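Local coordinates for iron-regulated outer membrane protein (Neisseria meningitidis, PDB 4B7O) that probably takes up siderophore-bound iron across the outer membrane as a TonB-dependent beta-barrel transporter closed by a plug domain, at residues 498-512 / 532-546. Numbering follows the deposited sequence.
Sequences WSFSSSHNYASRSPR and TKAERARNTEIGFNY
Ser499 and Asn545, like every second pair to Arg509 and Glu535, exchange two backbone hydrogen bonds, twelve in all between antiparallel strands 498-509 and 535-546. Ser499, Ser501, Ser503, Asn505, Ala507 and Arg509 face the barrel interior and are buried. Water 1 accepts from Ser501 OG (3.0 Å) and donates to Asn545 OD1 (2.7 Å). Asn539 ND2 donates in its amide plane to the anti lone pair of Glu541 OE2 at 2.7 Å. Near the end of this face Arg512 NH2 meets Glu535 OE1 at 2.8 Å, a syn-side salt bridge, the groups nearly perpendicular. The outward face, with Ile542 and Arg538, is more open to solvent or membrane. Here Tyr506 lies between two arginines: the Arg536 guanidinium, whose polar partner is Leu484, lies over one face, planes 17° apart, and Arg538 CG sits 3.7 Å from the ring centroid on the other, a CH-pi contact. With CG anti to the nitrogen (chi1 -166°), the Arg538 side chain lies beside the tyrosine. At the far end Tyr546 turns its edge to the Trp498 face, T-shaped. Strands 478-493 and 551-567 continue the barrel wall on either side; inside, Asp118 pairs with Arg509, and Lys66 and Arg110 with Glu541, tying plug to wall.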
# COMPACT_ATOMS: atom_id res chain seq x y z
N TRP A 498 -9.66 -20.77 20.78
CA TRP A 498 -10.72 -20.23 19.99
C TRP A 498 -10.93 -18.77 20.27
O TRP A 498 -10.95 -18.35 21.42
CB TRP A 498 -12.06 -20.90 20.32
CG TRP A 498 -12.30 -22.24 19.72
CD1 TRP A 498 -12.00 -23.48 20.28
CD2 TRP A 498 -12.85 -22.54 18.39
NE1 TRP A 498 -12.37 -24.49 19.43
CE2 TRP A 498 -12.88 -23.99 18.28
CE3 TRP A 498 -13.28 -21.78 17.31
CZ2 TRP A 498 -13.33 -24.63 17.13
CZ3 TRP A 498 -13.77 -22.44 16.17
CH2 TRP A 498 -13.80 -23.83 16.08
N SER A 499 -11.21 -17.99 19.22
CA SER A 499 -11.70 -16.67 19.47
C SER A 499 -12.76 -16.28 18.41
O SER A 499 -12.77 -16.83 17.33
CB SER A 499 -10.50 -15.69 19.62
OG SER A 499 -10.19 -15.12 18.39
N PHE A 500 -13.70 -15.42 18.79
CA PHE A 500 -14.73 -14.97 17.88
C PHE A 500 -14.80 -13.48 17.91
O PHE A 500 -14.57 -12.90 18.95
CB PHE A 500 -16.06 -15.59 18.27
CG PHE A 500 -16.06 -17.13 18.18
CD1 PHE A 500 -16.40 -17.77 16.99
CD2 PHE A 500 -15.71 -17.90 19.27
CE1 PHE A 500 -16.41 -19.17 16.91
CE2 PHE A 500 -15.68 -19.30 19.20
CZ PHE A 500 -16.05 -19.93 18.03
N SER A 501 -15.07 -12.84 16.78
CA SER A 501 -14.99 -11.35 16.76
C SER A 501 -16.01 -10.65 15.92
O SER A 501 -16.56 -11.22 15.02
CB SER A 501 -13.62 -10.88 16.32
OG SER A 501 -13.35 -11.24 14.97
N SER A 502 -16.29 -9.39 16.23
CA SER A 502 -17.08 -8.60 15.32
C SER A 502 -16.77 -7.16 15.53
O SER A 502 -16.22 -6.80 16.52
CB SER A 502 -18.57 -8.88 15.45
OG SER A 502 -18.94 -8.85 16.80
N SER A 503 -17.10 -6.34 14.56
CA SER A 503 -16.89 -4.92 14.67
C SER A 503 -17.88 -4.23 13.79
O SER A 503 -18.34 -4.77 12.81
CB SER A 503 -15.45 -4.51 14.27
OG SER A 503 -14.80 -5.52 13.52
N HIS A 504 -18.20 -3.01 14.18
CA HIS A 504 -19.03 -2.12 13.38
C HIS A 504 -18.35 -0.77 13.57
O HIS A 504 -18.40 -0.20 14.69
CB HIS A 504 -20.42 -2.13 13.96
CG HIS A 504 -21.46 -1.44 13.13
ND1 HIS A 504 -21.87 -1.93 11.96
CD2 HIS A 504 -22.21 -0.30 13.36
CE1 HIS A 504 -22.82 -1.14 11.44
NE2 HIS A 504 -23.03 -0.14 12.29
N ASN A 505 -17.65 -0.30 12.53
CA ASN A 505 -16.79 0.91 12.53
C ASN A 505 -17.24 1.92 11.48
O ASN A 505 -17.51 1.55 10.33
CB ASN A 505 -15.35 0.50 12.25
CG ASN A 505 -14.84 -0.51 13.27
OD1 ASN A 505 -15.49 -0.73 14.32
ND2 ASN A 505 -13.67 -1.10 13.00
N TYR A 506 -17.40 3.17 11.87
CA TYR A 506 -17.42 4.26 10.95
C TYR A 506 -16.02 4.85 10.81
O TYR A 506 -15.20 4.86 11.79
CB TYR A 506 -18.33 5.37 11.51
CG TYR A 506 -19.78 5.09 11.25
CD1 TYR A 506 -20.35 5.45 10.05
CD2 TYR A 506 -20.56 4.39 12.19
CE1 TYR A 506 -21.67 5.16 9.78
CE2 TYR A 506 -21.88 4.11 11.94
CZ TYR A 506 -22.44 4.50 10.75
OH TYR A 506 -23.75 4.23 10.49
N ALA A 507 -15.74 5.31 9.59
CA ALA A 507 -14.49 6.11 9.33
C ALA A 507 -14.69 6.99 8.12
O ALA A 507 -15.51 6.69 7.22
CB ALA A 507 -13.24 5.19 9.18
N SER A 508 -13.96 8.11 8.11
CA SER A 508 -14.07 9.01 6.94
C SER A 508 -12.72 9.25 6.29
O SER A 508 -11.69 9.22 6.94
CB SER A 508 -14.73 10.35 7.29
OG SER A 508 -14.18 10.81 8.51
N ARG A 509 -12.77 9.50 4.99
CA ARG A 509 -11.60 9.88 4.24
C ARG A 509 -11.90 11.15 3.44
O ARG A 509 -12.89 11.20 2.72
CB ARG A 509 -11.28 8.77 3.28
CG ARG A 509 -9.82 8.68 2.91
CD ARG A 509 -9.59 7.29 2.34
NE ARG A 509 -8.40 7.22 1.52
CZ ARG A 509 -7.22 6.96 2.00
NH1 ARG A 509 -7.07 6.73 3.29
NH2 ARG A 509 -6.18 6.91 1.18
N SER A 510 -11.07 12.17 3.63
CA SER A 510 -11.12 13.44 2.86
C SER A 510 -10.77 13.30 1.41
O SER A 510 -9.98 12.44 1.04
CB SER A 510 -10.09 14.42 3.46
OG SER A 510 -8.79 13.83 3.57
N PRO A 511 -11.35 14.15 0.56
CA PRO A 511 -11.15 14.06 -0.90
C PRO A 511 -9.67 14.08 -1.18
O PRO A 511 -8.95 14.80 -0.50
CB PRO A 511 -11.73 15.36 -1.42
CG PRO A 511 -12.52 15.96 -0.30
CD PRO A 511 -12.41 15.11 0.91
N ARG A 512 -9.21 13.29 -2.13
CA ARG A 512 -7.80 13.37 -2.53
C ARG A 512 -7.56 14.54 -3.46
O ARG A 512 -8.40 14.84 -4.31
CB ARG A 512 -7.32 12.11 -3.21
CG ARG A 512 -8.03 10.85 -2.74
CD ARG A 512 -7.93 10.52 -1.25
NE ARG A 512 -8.65 9.23 -1.06
CZ ARG A 512 -9.98 9.08 -0.95
NH1 ARG A 512 -10.81 10.13 -0.87
NH2 ARG A 512 -10.48 7.86 -0.86
N THR A 532 -18.67 20.00 -0.36
CA THR A 532 -18.39 18.60 -0.63
C THR A 532 -17.71 17.96 0.58
O THR A 532 -16.76 18.51 1.12
CB THR A 532 -17.60 18.29 -1.94
OG1 THR A 532 -16.22 18.03 -1.64
CG2 THR A 532 -17.73 19.36 -2.95
N LYS A 533 -18.22 16.80 0.99
CA LYS A 533 -17.85 16.15 2.25
C LYS A 533 -16.82 15.02 2.02
O LYS A 533 -16.61 14.58 0.87
CB LYS A 533 -19.09 15.49 2.89
CG LYS A 533 -20.44 16.22 2.72
CD LYS A 533 -20.90 16.85 4.03
CE LYS A 533 -21.37 18.29 3.82
NZ LYS A 533 -22.38 18.44 2.71
N ALA A 534 -16.26 14.55 3.13
CA ALA A 534 -15.50 13.28 3.22
C ALA A 534 -16.33 12.04 2.93
O ALA A 534 -17.50 11.98 3.27
CB ALA A 534 -14.82 13.12 4.56
N GLU A 535 -15.71 11.06 2.28
CA GLU A 535 -16.26 9.73 2.06
C GLU A 535 -16.43 9.08 3.39
O GLU A 535 -15.49 9.06 4.21
CB GLU A 535 -15.26 8.90 1.28
CG GLU A 535 -15.37 9.07 -0.21
CD GLU A 535 -14.23 8.39 -0.97
OE1 GLU A 535 -13.23 7.97 -0.30
OE2 GLU A 535 -14.35 8.22 -2.21
N ARG A 536 -17.59 8.49 3.61
CA ARG A 536 -17.89 7.91 4.95
C ARG A 536 -18.19 6.42 4.90
O ARG A 536 -19.11 5.97 4.21
CB ARG A 536 -18.99 8.70 5.68
CG ARG A 536 -19.01 8.42 7.17
CD ARG A 536 -19.48 9.61 7.94
NE ARG A 536 -19.54 9.36 9.39
CZ ARG A 536 -20.62 8.88 10.00
NH1 ARG A 536 -21.72 8.58 9.27
NH2 ARG A 536 -20.60 8.71 11.33
N ALA A 537 -17.34 5.64 5.54
CA ALA A 537 -17.48 4.19 5.43
C ALA A 537 -18.16 3.70 6.70
O ALA A 537 -17.87 4.19 7.81
CB ALA A 537 -16.10 3.53 5.30
N ARG A 538 -19.05 2.73 6.52
CA ARG A 538 -19.50 1.93 7.66
C ARG A 538 -19.11 0.48 7.41
O ARG A 538 -19.57 -0.09 6.45
CB ARG A 538 -21.02 2.05 7.84
CG ARG A 538 -21.51 1.53 9.19
CD ARG A 538 -23.04 1.58 9.30
NE ARG A 538 -23.78 0.91 8.21
CZ ARG A 538 -25.06 0.52 8.32
NH1 ARG A 538 -25.71 0.68 9.47
NH2 ARG A 538 -25.71 -0.05 7.30
N ASN A 539 -18.25 -0.08 8.24
CA ASN A 539 -17.75 -1.42 8.03
C ASN A 539 -18.21 -2.37 9.13
O ASN A 539 -17.91 -2.19 10.29
CB ASN A 539 -16.20 -1.41 7.93
CG ASN A 539 -15.61 -2.73 7.46
OD1 ASN A 539 -15.72 -3.09 6.31
ND2 ASN A 539 -14.96 -3.47 8.37
N THR A 540 -18.92 -3.43 8.76
CA THR A 540 -19.24 -4.43 9.75
C THR A 540 -18.72 -5.78 9.40
O THR A 540 -18.84 -6.24 8.27
CB THR A 540 -20.73 -4.39 10.15
OG1 THR A 540 -21.23 -5.73 10.34
CG2 THR A 540 -21.52 -3.71 9.17
N GLU A 541 -18.06 -6.41 10.34
CA GLU A 541 -17.59 -7.78 10.08
C GLU A 541 -17.63 -8.82 11.19
O GLU A 541 -17.50 -8.49 12.35
CB GLU A 541 -16.21 -7.82 9.43
CG GLU A 541 -15.10 -6.93 9.95
CD GLU A 541 -13.94 -6.91 8.91
OE1 GLU A 541 -13.32 -7.98 8.64
OE2 GLU A 541 -13.66 -5.81 8.37
N ILE A 542 -17.76 -10.09 10.82
CA ILE A 542 -17.63 -11.13 11.83
C ILE A 542 -16.36 -11.94 11.55
O ILE A 542 -15.93 -12.02 10.41
CB ILE A 542 -18.91 -11.96 11.92
CG1 ILE A 542 -19.34 -12.40 10.54
CG2 ILE A 542 -20.09 -11.08 12.47
CD1 ILE A 542 -20.40 -13.46 10.64
N GLY A 543 -15.74 -12.52 12.57
CA GLY A 543 -14.59 -13.38 12.28
C GLY A 543 -14.45 -14.41 13.35
O GLY A 543 -15.18 -14.38 14.29
N PHE A 544 -13.47 -15.29 13.21
CA PHE A 544 -13.16 -16.32 14.20
C PHE A 544 -11.69 -16.71 13.98
O PHE A 544 -11.09 -16.51 12.89
CB PHE A 544 -14.13 -17.57 14.04
CG PHE A 544 -13.72 -18.45 12.97
CD1 PHE A 544 -12.77 -19.40 13.20
CD2 PHE A 544 -14.13 -18.21 11.67
CE1 PHE A 544 -12.28 -20.17 12.14
CE2 PHE A 544 -13.66 -18.98 10.62
CZ PHE A 544 -12.72 -19.96 10.85
N ASN A 545 -11.08 -17.25 15.01
CA ASN A 545 -9.68 -17.69 14.86
C ASN A 545 -9.61 -18.92 15.67
O ASN A 545 -10.15 -18.97 16.76
CB ASN A 545 -8.72 -16.65 15.44
CG ASN A 545 -8.82 -15.31 14.72
OD1 ASN A 545 -9.73 -14.50 14.97
ND2 ASN A 545 -7.92 -15.09 13.75
N TYR A 546 -8.96 -19.93 15.14
CA TYR A 546 -8.74 -21.13 15.86
C TYR A 546 -7.28 -21.44 15.82
O TYR A 546 -6.66 -21.32 14.79
CB TYR A 546 -9.55 -22.29 15.24
CG TYR A 546 -9.19 -23.63 15.87
CD1 TYR A 546 -9.81 -24.09 17.03
CD2 TYR A 546 -8.14 -24.36 15.38
CE1 TYR A 546 -9.44 -25.28 17.62
CE2 TYR A 546 -7.76 -25.54 15.97
CZ TYR A 546 -8.43 -26.00 17.06
OH TYR A 546 -7.97 -27.20 17.59
O HOH W 1 -12.07 -13.70 16.08
O HOH W 2 -15.76 -3.21 11.20